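Local coordinates for protein protelomerase (Agrobacterium tumefaciens, PDB 4F43) that generates and protects the hairpin ends of a linear chromosome, probably by resolving replicated telomeres as a telomere resolvase, at residues T66-I69 with S70-K74; G6-T9 with S10-E13; L31-A34 with D35-A39; D139-M142 with I143-L147. The protein carries 1 engineered substitution. All coordinates share one frame; numbering follows the deposited sequence.

Interaction 1: residues T66-I69 with S70-K74; sequences TTII and SYITK. With nucleotides of chain B.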
# COMPACT_ATOMS: atom_id res chain seq x y z
N THR A 66 8.36 -15.14 1.42
CA THR A 66 7.44 -14.02 1.58
C THR A 66 6.04 -14.52 1.91
O THR A 66 5.37 -13.98 2.80
CB THR A 66 7.38 -13.17 0.30
OG1 THR A 66 6.97 -13.98 -0.80
CG2 THR A 66 8.75 -12.58 -0.01
N THR A 67 5.61 -15.56 1.20
CA THR A 67 4.31 -16.18 1.43
C THR A 67 4.22 -16.72 2.85
O THR A 67 3.22 -16.52 3.54
CB THR A 67 4.07 -17.33 0.44
OG1 THR A 67 4.17 -16.85 -0.91
CG2 THR A 67 2.69 -17.94 0.65
N ILE A 68 5.27 -17.41 3.28
CA ILE A 68 5.34 -17.98 4.62
C ILE A 68 5.23 -16.89 5.68
O ILE A 68 4.49 -17.03 6.65
CB ILE A 68 6.65 -18.76 4.83
CG1 ILE A 68 6.66 -20.03 3.97
CG2 ILE A 68 6.85 -19.12 6.29
CD1 ILE A 68 7.91 -20.86 4.12
N ILE A 69 5.97 -15.80 5.48
CA ILE A 69 5.95 -14.67 6.41
C ILE A 69 4.56 -14.04 6.49
O ILE A 69 4.04 -13.77 7.59
CB ILE A 69 7.00 -13.61 6.02
CG1 ILE A 69 8.42 -14.18 6.17
CG2 ILE A 69 6.85 -12.37 6.88
CD1 ILE A 69 9.51 -13.26 5.67
N SER A 70 3.95 -13.81 5.34
CA SER A 70 2.60 -13.25 5.27
C SER A 70 1.59 -14.14 6.00
O SER A 70 0.75 -13.66 6.77
CB SER A 70 2.18 -13.05 3.82
OG SER A 70 3.10 -12.22 3.13
N TYR A 71 1.68 -15.44 5.75
CA TYR A 71 0.81 -16.41 6.40
C TYR A 71 1.01 -16.42 7.90
O TYR A 71 0.05 -16.56 8.66
CB TYR A 71 1.04 -17.82 5.83
CG TYR A 71 0.43 -18.03 4.47
CD1 TYR A 71 -0.25 -17.01 3.82
CD2 TYR A 71 0.52 -19.26 3.83
CE1 TYR A 71 -0.81 -17.20 2.57
CE2 TYR A 71 -0.04 -19.46 2.59
CZ TYR A 71 -0.70 -18.43 1.96
OH TYR A 71 -1.26 -18.62 0.72
N ILE A 72 2.26 -16.26 8.33
CA ILE A 72 2.56 -16.17 9.75
C ILE A 72 1.89 -14.93 10.34
O ILE A 72 1.34 -14.98 11.45
CB ILE A 72 4.08 -16.14 10.01
CG1 ILE A 72 4.68 -17.52 9.78
CG2 ILE A 72 4.38 -15.68 11.43
CD1 ILE A 72 6.18 -17.59 10.02
N THR A 73 1.91 -13.83 9.59
CA THR A 73 1.18 -12.63 9.99
C THR A 73 -0.31 -12.94 10.15
O THR A 73 -0.94 -12.51 11.12
CB THR A 73 1.37 -11.48 8.98
OG1 THR A 73 2.75 -11.09 8.96
CG2 THR A 73 0.52 -10.28 9.36
N LYS A 74 -0.86 -13.70 9.20
CA LYS A 74 -2.26 -14.12 9.28
C LYS A 74 -2.57 -14.89 10.56
O LYS A 74 -3.50 -14.55 11.30
CB LYS A 74 -2.65 -14.96 8.06
CG LYS A 74 -2.57 -14.23 6.73
CD LYS A 74 -3.04 -15.12 5.60
CE LYS A 74 -2.92 -14.43 4.25
NZ LYS A 74 -3.78 -13.22 4.16
P DT B 20 3.43 -9.96 12.58
OP1 DT B 20 2.47 -10.27 13.65
OP2 DT B 20 3.62 -10.90 11.45
O5' DT B 20 3.05 -8.52 11.98
C5' DT B 20 2.79 -7.43 12.86
C4' DT B 20 2.28 -6.23 12.08
O4' DT B 20 3.30 -5.78 11.15
C3' DT B 20 1.02 -6.48 11.25
O3' DT B 20 0.16 -5.35 11.31
C2' DT B 20 1.57 -6.68 9.84
C1' DT B 20 2.77 -5.75 9.84
N1 DT B 20 3.83 -6.19 8.91
C2 DT B 20 4.30 -5.32 7.95
O2 DT B 20 3.89 -4.18 7.84
N3 DT B 20 5.28 -5.83 7.14
C4 DT B 20 5.82 -7.10 7.18
O4 DT B 20 6.70 -7.46 6.40
C5 DT B 20 5.28 -7.96 8.20
C7 DT B 20 5.78 -9.36 8.36
C6 DT B 20 4.33 -7.47 9.01
P DA B 10 4.31 -19.35 -3.62
OP1 DA B 10 5.23 -20.09 -4.52
OP2 DA B 10 4.31 -19.62 -2.17
O5' DA B 10 4.56 -17.78 -3.82
C5' DA B 10 4.39 -17.21 -5.11
C4' DA B 10 4.46 -15.70 -5.04
O4' DA B 10 3.30 -15.18 -4.35
C3' DA B 10 5.65 -15.14 -4.27
O3' DA B 10 6.63 -14.68 -5.19
C2' DA B 10 5.08 -13.99 -3.43
C1' DA B 10 3.64 -13.89 -3.91
N9 DA B 10 2.70 -13.46 -2.88
C8 DA B 10 2.18 -14.21 -1.86
N7 DA B 10 1.35 -13.54 -1.09
C5 DA B 10 1.31 -12.27 -1.65
C6 DA B 10 0.62 -11.09 -1.32
N6 DA B 10 -0.21 -10.97 -0.28
N1 DA B 10 0.83 -10.01 -2.10
C2 DA B 10 1.66 -10.10 -3.14
N3 DA B 10 2.36 -11.15 -3.55
C4 DA B 10 2.14 -12.21 -2.76
P DA B 11 8.09 -14.26 -4.68
OP1 DA B 11 9.07 -14.62 -5.74
OP2 DA B 11 8.27 -14.79 -3.31
O5' DA B 11 8.01 -12.67 -4.57
C5' DA B 11 7.57 -11.92 -5.70
C4' DA B 11 7.14 -10.53 -5.29
O4' DA B 11 6.06 -10.61 -4.33
C3' DA B 11 8.23 -9.68 -4.64
O3' DA B 11 8.49 -8.55 -5.46
C2' DA B 11 7.65 -9.28 -3.28
C1' DA B 11 6.16 -9.49 -3.49
N9 DA B 11 5.42 -9.75 -2.25
C8 DA B 11 5.48 -10.88 -1.47
N7 DA B 11 4.70 -10.83 -0.41
C5 DA B 11 4.09 -9.59 -0.51
C6 DA B 11 3.14 -8.93 0.30
N6 DA B 11 2.62 -9.44 1.42
N1 DA B 11 2.74 -7.70 -0.09
C2 DA B 11 3.25 -7.18 -1.21
N3 DA B 11 4.14 -7.70 -2.05
C4 DA B 11 4.52 -8.92 -1.64

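Interaction 2: residues G6-T9 with S10-E13; sequences GVAT and SIVE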
# COMPACT_ATOMS: atom_id res chain seq x y z
N GLY A 6 -11.29 -18.98 22.55
CA GLY A 6 -11.44 -17.84 21.65
C GLY A 6 -11.87 -18.23 20.25
O GLY A 6 -11.76 -19.39 19.86
N VAL A 7 -12.35 -17.25 19.50
CA VAL A 7 -12.79 -17.47 18.13
C VAL A 7 -12.44 -16.29 17.22
O VAL A 7 -12.78 -15.15 17.50
CB VAL A 7 -14.31 -17.75 18.07
CG1 VAL A 7 -15.07 -16.78 18.97
CG2 VAL A 7 -14.82 -17.69 16.64
N ALA A 8 -11.73 -16.59 16.13
CA ALA A 8 -11.39 -15.57 15.14
C ALA A 8 -12.56 -15.39 14.18
O ALA A 8 -12.64 -16.07 13.16
CB ALA A 8 -10.13 -15.97 14.39
N THR A 9 -13.45 -14.46 14.53
CA THR A 9 -14.70 -14.27 13.80
C THR A 9 -14.49 -13.89 12.34
O THR A 9 -15.34 -14.19 11.49
CB THR A 9 -15.58 -13.20 14.47
OG1 THR A 9 -15.36 -13.21 15.89
CG2 THR A 9 -17.05 -13.45 14.19
N SER A 10 -13.37 -13.24 12.05
CA SER A 10 -13.06 -12.81 10.69
C SER A 10 -12.98 -14.01 9.74
O SER A 10 -13.69 -14.07 8.73
CB SER A 10 -11.74 -12.05 10.67
OG SER A 10 -11.77 -10.94 11.55
N ILE A 11 -12.11 -14.96 10.08
CA ILE A 11 -11.91 -16.16 9.29
C ILE A 11 -13.21 -16.94 9.13
O ILE A 11 -13.58 -17.35 8.03
CB ILE A 11 -10.86 -17.09 9.93
CG1 ILE A 11 -9.69 -16.27 10.49
CG2 ILE A 11 -10.39 -18.13 8.93
CD1 ILE A 11 -8.89 -15.54 9.44
N VAL A 12 -13.91 -17.12 10.25
CA VAL A 12 -15.17 -17.86 10.29
C VAL A 12 -16.21 -17.25 9.35
O VAL A 12 -16.83 -17.97 8.57
CB VAL A 12 -15.74 -17.93 11.72
CG1 VAL A 12 -17.11 -18.58 11.71
CG2 VAL A 12 -14.79 -18.69 12.63
N GLU A 13 -16.38 -15.94 9.43
CA GLU A 13 -17.32 -15.24 8.55
C GLU A 13 -16.88 -15.34 7.09
O GLU A 13 -17.71 -15.51 6.19
CB GLU A 13 -17.47 -13.78 8.97
CG GLU A 13 -18.21 -13.59 10.28
CD GLU A 13 -18.25 -12.14 10.73
OE1 GLU A 13 -17.63 -11.29 10.05
OE2 GLU A 13 -18.90 -11.85 11.75

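Interaction 3: residues L31-A34 with D35-A39; sequences LRIA and DFIAA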
# COMPACT_ATOMS: atom_id res chain seq x y z
N LEU A 31 -9.10 -22.37 6.39
CA LEU A 31 -9.53 -23.57 7.09
C LEU A 31 -8.48 -24.05 8.09
O LEU A 31 -8.81 -24.43 9.21
CB LEU A 31 -9.87 -24.69 6.10
CG LEU A 31 -11.17 -24.52 5.31
CD1 LEU A 31 -11.36 -25.69 4.36
CD2 LEU A 31 -12.36 -24.38 6.24
N ARG A 32 -7.22 -24.03 7.67
CA ARG A 32 -6.13 -24.45 8.55
C ARG A 32 -5.99 -23.51 9.74
O ARG A 32 -5.70 -23.95 10.86
CB ARG A 32 -4.80 -24.54 7.78
CG ARG A 32 -4.78 -25.60 6.70
CD ARG A 32 -3.38 -26.12 6.47
NE ARG A 32 -2.84 -26.77 7.66
CZ ARG A 32 -3.00 -28.06 7.95
NH1 ARG A 32 -3.68 -28.84 7.13
NH2 ARG A 32 -2.47 -28.56 9.06
N ILE A 33 -6.20 -22.22 9.50
CA ILE A 33 -6.17 -21.23 10.57
C ILE A 33 -7.34 -21.44 11.54
O ILE A 33 -7.18 -21.36 12.76
CB ILE A 33 -6.22 -19.79 10.01
CG1 ILE A 33 -4.99 -19.52 9.15
CG2 ILE A 33 -6.31 -18.77 11.14
CD1 ILE A 33 -4.98 -18.14 8.52
N ALA A 34 -8.51 -21.72 10.98
CA ALA A 34 -9.70 -21.97 11.78
C ALA A 34 -9.52 -23.19 12.67
O ALA A 34 -9.84 -23.16 13.86
CB ALA A 34 -10.92 -22.14 10.89
N ASP A 35 -9.00 -24.27 12.10
CA ASP A 35 -8.74 -25.50 12.84
C ASP A 35 -7.62 -25.28 13.86
O ASP A 35 -7.59 -25.94 14.90
CB ASP A 35 -8.36 -26.63 11.89
CG ASP A 35 -9.44 -26.92 10.87
OD1 ASP A 35 -10.62 -26.59 11.14
OD2 ASP A 35 -9.12 -27.49 9.81
N PHE A 36 -6.72 -24.36 13.55
CA PHE A 36 -5.63 -24.01 14.45
C PHE A 36 -6.20 -23.36 15.71
O PHE A 36 -5.96 -23.82 16.83
CB PHE A 36 -4.67 -23.05 13.75
CG PHE A 36 -3.36 -22.88 14.46
CD1 PHE A 36 -2.39 -23.86 14.37
CD2 PHE A 36 -3.10 -21.75 15.20
CE1 PHE A 36 -1.18 -23.71 15.01
CE2 PHE A 36 -1.89 -21.59 15.84
CZ PHE A 36 -0.93 -22.57 15.74
N ILE A 37 -6.95 -22.28 15.52
CA ILE A 37 -7.60 -21.58 16.62
C ILE A 37 -8.53 -22.52 17.39
O ILE A 37 -8.65 -22.42 18.61
CB ILE A 37 -8.39 -20.35 16.11
CG1 ILE A 37 -7.47 -19.40 15.34
CG2 ILE A 37 -9.05 -19.62 17.27
CD1 ILE A 37 -6.31 -18.88 16.15
N ALA A 38 -9.17 -23.43 16.67
CA ALA A 38 -10.05 -24.42 17.28
C ALA A 38 -9.28 -25.35 18.22
O ALA A 38 -9.71 -25.59 19.35
CB ALA A 38 -10.76 -25.23 16.20
N ALA A 39 -8.15 -25.86 17.74
CA ALA A 39 -7.32 -26.76 18.53
C ALA A 39 -6.68 -26.04 19.71
O ALA A 39 -6.39 -26.66 20.74
CB ALA A 39 -6.26 -27.41 17.66

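Interaction 4: residues D139-M142 with I143-L147; sequences DPLM and IGIGL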
# COMPACT_ATOMS: atom_id res chain seq x y z
N ASP A 139 -16.36 7.90 -14.97
CA ASP A 139 -16.17 6.59 -14.37
C ASP A 139 -15.27 6.72 -13.14
O ASP A 139 -14.10 7.06 -13.27
CB ASP A 139 -15.55 5.63 -15.40
CG ASP A 139 -15.32 4.24 -14.84
OD1 ASP A 139 -16.07 3.83 -13.93
OD2 ASP A 139 -14.39 3.56 -15.31
N PRO A 140 -15.83 6.44 -11.95
CA PRO A 140 -15.15 6.62 -10.66
C PRO A 140 -13.79 5.93 -10.60
O PRO A 140 -12.88 6.42 -9.92
CB PRO A 140 -16.12 5.98 -9.67
CG PRO A 140 -17.45 6.13 -10.31
CD PRO A 140 -17.21 5.95 -11.78
N LEU A 141 -13.65 4.80 -11.29
CA LEU A 141 -12.38 4.09 -11.36
C LEU A 141 -11.32 4.95 -12.03
O LEU A 141 -10.21 5.11 -11.52
CB LEU A 141 -12.55 2.78 -12.14
CG LEU A 141 -11.32 1.88 -12.23
CD1 LEU A 141 -10.98 1.28 -10.88
CD2 LEU A 141 -11.53 0.78 -13.27
N MET A 142 -11.68 5.52 -13.18
CA MET A 142 -10.78 6.39 -13.94
C MET A 142 -10.38 7.61 -13.12
O MET A 142 -9.21 7.97 -13.07
CB MET A 142 -11.44 6.83 -15.25
CG MET A 142 -11.75 5.69 -16.21
SD MET A 142 -10.28 4.76 -16.69
CE MET A 142 -10.95 3.71 -17.97
N ILE A 143 -11.37 8.24 -12.48
CA ILE A 143 -11.12 9.37 -11.60
C ILE A 143 -10.15 8.98 -10.50
O ILE A 143 -9.28 9.76 -10.12
CB ILE A 143 -12.43 9.89 -10.96
CG1 ILE A 143 -13.47 10.21 -12.04
CG2 ILE A 143 -12.16 11.11 -10.10
CD1 ILE A 143 -14.76 10.76 -11.48
N GLY A 144 -10.30 7.76 -10.00
CA GLY A 144 -9.40 7.22 -9.00
C GLY A 144 -7.98 7.11 -9.51
O GLY A 144 -7.04 7.55 -8.84
N ILE A 145 -7.82 6.54 -10.70
CA ILE A 145 -6.50 6.41 -11.33
C ILE A 145 -5.83 7.77 -11.50
O ILE A 145 -4.68 7.96 -11.11
CB ILE A 145 -6.61 5.75 -12.71
CG1 ILE A 145 -7.32 4.40 -12.60
CG2 ILE A 145 -5.23 5.59 -13.33
CD1 ILE A 145 -7.85 3.89 -13.91
N GLY A 146 -6.57 8.71 -12.09
CA GLY A 146 -6.07 10.05 -12.31
C GLY A 146 -5.70 10.73 -11.00
O GLY A 146 -4.74 11.49 -10.94
N LEU A 147 -6.46 10.43 -9.95
CA LEU A 147 -6.19 10.98 -8.63
C LEU A 147 -4.89 10.41 -8.08
O LEU A 147 -4.12 11.12 -7.45
CB LEU A 147 -7.36 10.69 -7.68
CG LEU A 147 -7.88 11.87 -6.87
CD1 LEU A 147 -7.95 13.11 -7.72
CD2 LEU A 147 -9.26 11.54 -6.30

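Interaction 1: residues T66-I69 with S70-K74
S70 and T66 meet one turn apart on helix 65-82, and the carbonyl oxygen of T66 is gripped twice by the same serine. The amide S70 N bonds to T66 O at 2.9 Å, and the hydroxyl S70 OG bonds to T66 O at 2.9 Å from the opposite face of the carbonyl plane, 38° out of it. With OG beside its own backbone N (chi1 -57°), the serine folds back on the helix. This second bond uses the hydroxyl proton, which leaves OG to act as acceptor for the bound DNA, whose nucleotides DA10, DA11 and DT20 are all of chain B: N6 of DA11 donates to S70 OG at 3.3 Å. T66, T67 and T73 turn their hydroxyls to the backbone phosphates: T66 OG1 donates to OP2 of DA11 at 2.9 Å, T67 OG1 to OP2 of DA10 at 3.0 Å, and T73 OG1 to OP2 of DT20 at 2.6 Å. In T67 the methyl, anti to the backbone N, is left to lie over one face of the Y71 ring, CG2 being 3.8 Å from the ring centroid in a CH-pi contact offset toward the rim. I69 places its CG2 3.5 Å from the thymine methyl C7 of DT20. I68 and I72 make a looser apolar pair, while I69 and I72 also pack on M99 and Y100 of helix 97-115. Hydroxyls on phosphates, with contacts to adenine N6 and thymine C7, both major-groove groups, are consistent with a recognition helix set in the major groove.

Interaction 2: residues G6-T9 with S10-E13
V7 and A8 pack on V12 and I11 in a local contact at the N-terminal start of helix 9-18, where the extended chain of G6-A8 runs into the first turn. The two valines touch by their CG2 methyls, 4.1 Å apart, and their side chains cross at about a right angle. A8 CB lies 3.9 Å from I11 CG1, a small apolar pair on the buried side of the turn. A8 occupies the N-cap position; alanine has no side-chain oxygen with which to cap, and its carbonyl oxygen opens the helical bonding with a weak but nearly straight bond from V12 N to A8 O, 3.3 Å. The next bond, from E13 N to T9 O, tightens to 2.9 Å. With V12 CG1 anti to the backbone N (chi1 174°), the other branch, CG2, comes to lie beside that N and reaches A8 O at 3.4 Å. On the solvent side, the T9 and E13 side chains cross at a slant, T9 CG2 coming 3.5 Å from E13 OE2, with the glutamate chain extended beyond CG. Outside the turn, S10 OG is hydrogen-bonded to E81 OE1 of helix 65-82, and G6 N to N41 OD1.

Interaction 3: residues L31-A34 with D35-A39
I33 and I37 form the packed side of this stretch of helix 28-40, one turn apart, though their own contact is light: I33 CG2 to I37 CG1 is 4.4 Å. More intimate is the fit of side chains against the carbonyls of the preceding turn. I37 CG1 sits 3.3 Å from I33 O, the oxygen that also takes an almost straight bond from I37 N at 2.9 Å. F36 rests its CB 3.2 Å from R32 O, and the bond from F36 N to R32 O is more bent, with an N-H...O angle of 135°. With CG anti to the backbone N (chi1 -166°), the F36 ring leads away from this turn and into the neighbouring helices, meeting Y75 edge-to-face and packing on L52 and E56 of helix 46-59. R32 follows it toward that helix, where its NE forms a salt bridge with E56. The other side is looser and faces solvent. L31 is exposed yet still touches I15 of helix 9-18. D35 is exposed too, and its carboxylate lies over the turn with OD2 3.1 Å from L31 O, two acceptors, not hydrogen-bonded; the amide D35 N, by contrast, donates to L31 O. A38 offers only a methyl, 3.3 Å from A34 O. R32 and D35 carry opposite charges, but NH1 of R32 stays 6.2 Å from OD2 of D35. I33, F36 and I37 are buried against the neighbouring helices, while L31, D35 and A38 lie on the exposed side, as in an amphipathic helix of a helical bundle.

Interaction 4: residues D139-M142 with I143-L147
M142 and I145 lie side by side and point the same way on helix 140-151, with the sulfur SD of M142 3.8 Å from the terminal methyl CD1 of I145. The methionine reaches this place because its chain bends at chi2 (-59°), folding SD back alongside the helix. I145 keeps CG1 beside its own backbone N, so that this branch leans over the preceding turn, 3.2 Å from L141 O. Its CD1 also meets L141 CG at 4.3 Å, which sets the isoleucine methyl against both L141 and M142. I143 points another way, with CG1 3.4 Å from D139 O, and takes no part in the methionine pair. D139 is the N-cap, and its carbonyl receives the first helical bond, I143 N to D139 O at 3.1 Å, in the carbonyl plane. Two glycines continue the turn: G144 N bonds to P140 O and G146 N to M142 O, the latter almost straight at 177°. Within the catalytic domain, L141, M142 and I145 turn to helix 230-248, where all three meet T244 and L141 also reaches L241, while I143 packs on A212 and L216 of helix 206-217.

Along the chain the order is interaction 2, interaction 3, interaction 1, interaction 4. The first three belong to the N-terminal helical part: helices 9-18 and 28-40 follow each other, and the centres of interactions 2 and 3 are about 10 Å apart, with I37 on G6 and I33 on I11. Interaction 1, on helix 65-82, lies about 16 Å from interaction 3, centre to centre, and touches it where K74 packs on I33. The DNA-reading face of helix 65-82 is thus joined to the bundle behind it. Interaction 4 stands apart in the catalytic domain, about 32 Å from interaction 1 between centres and across the chain's centre from it.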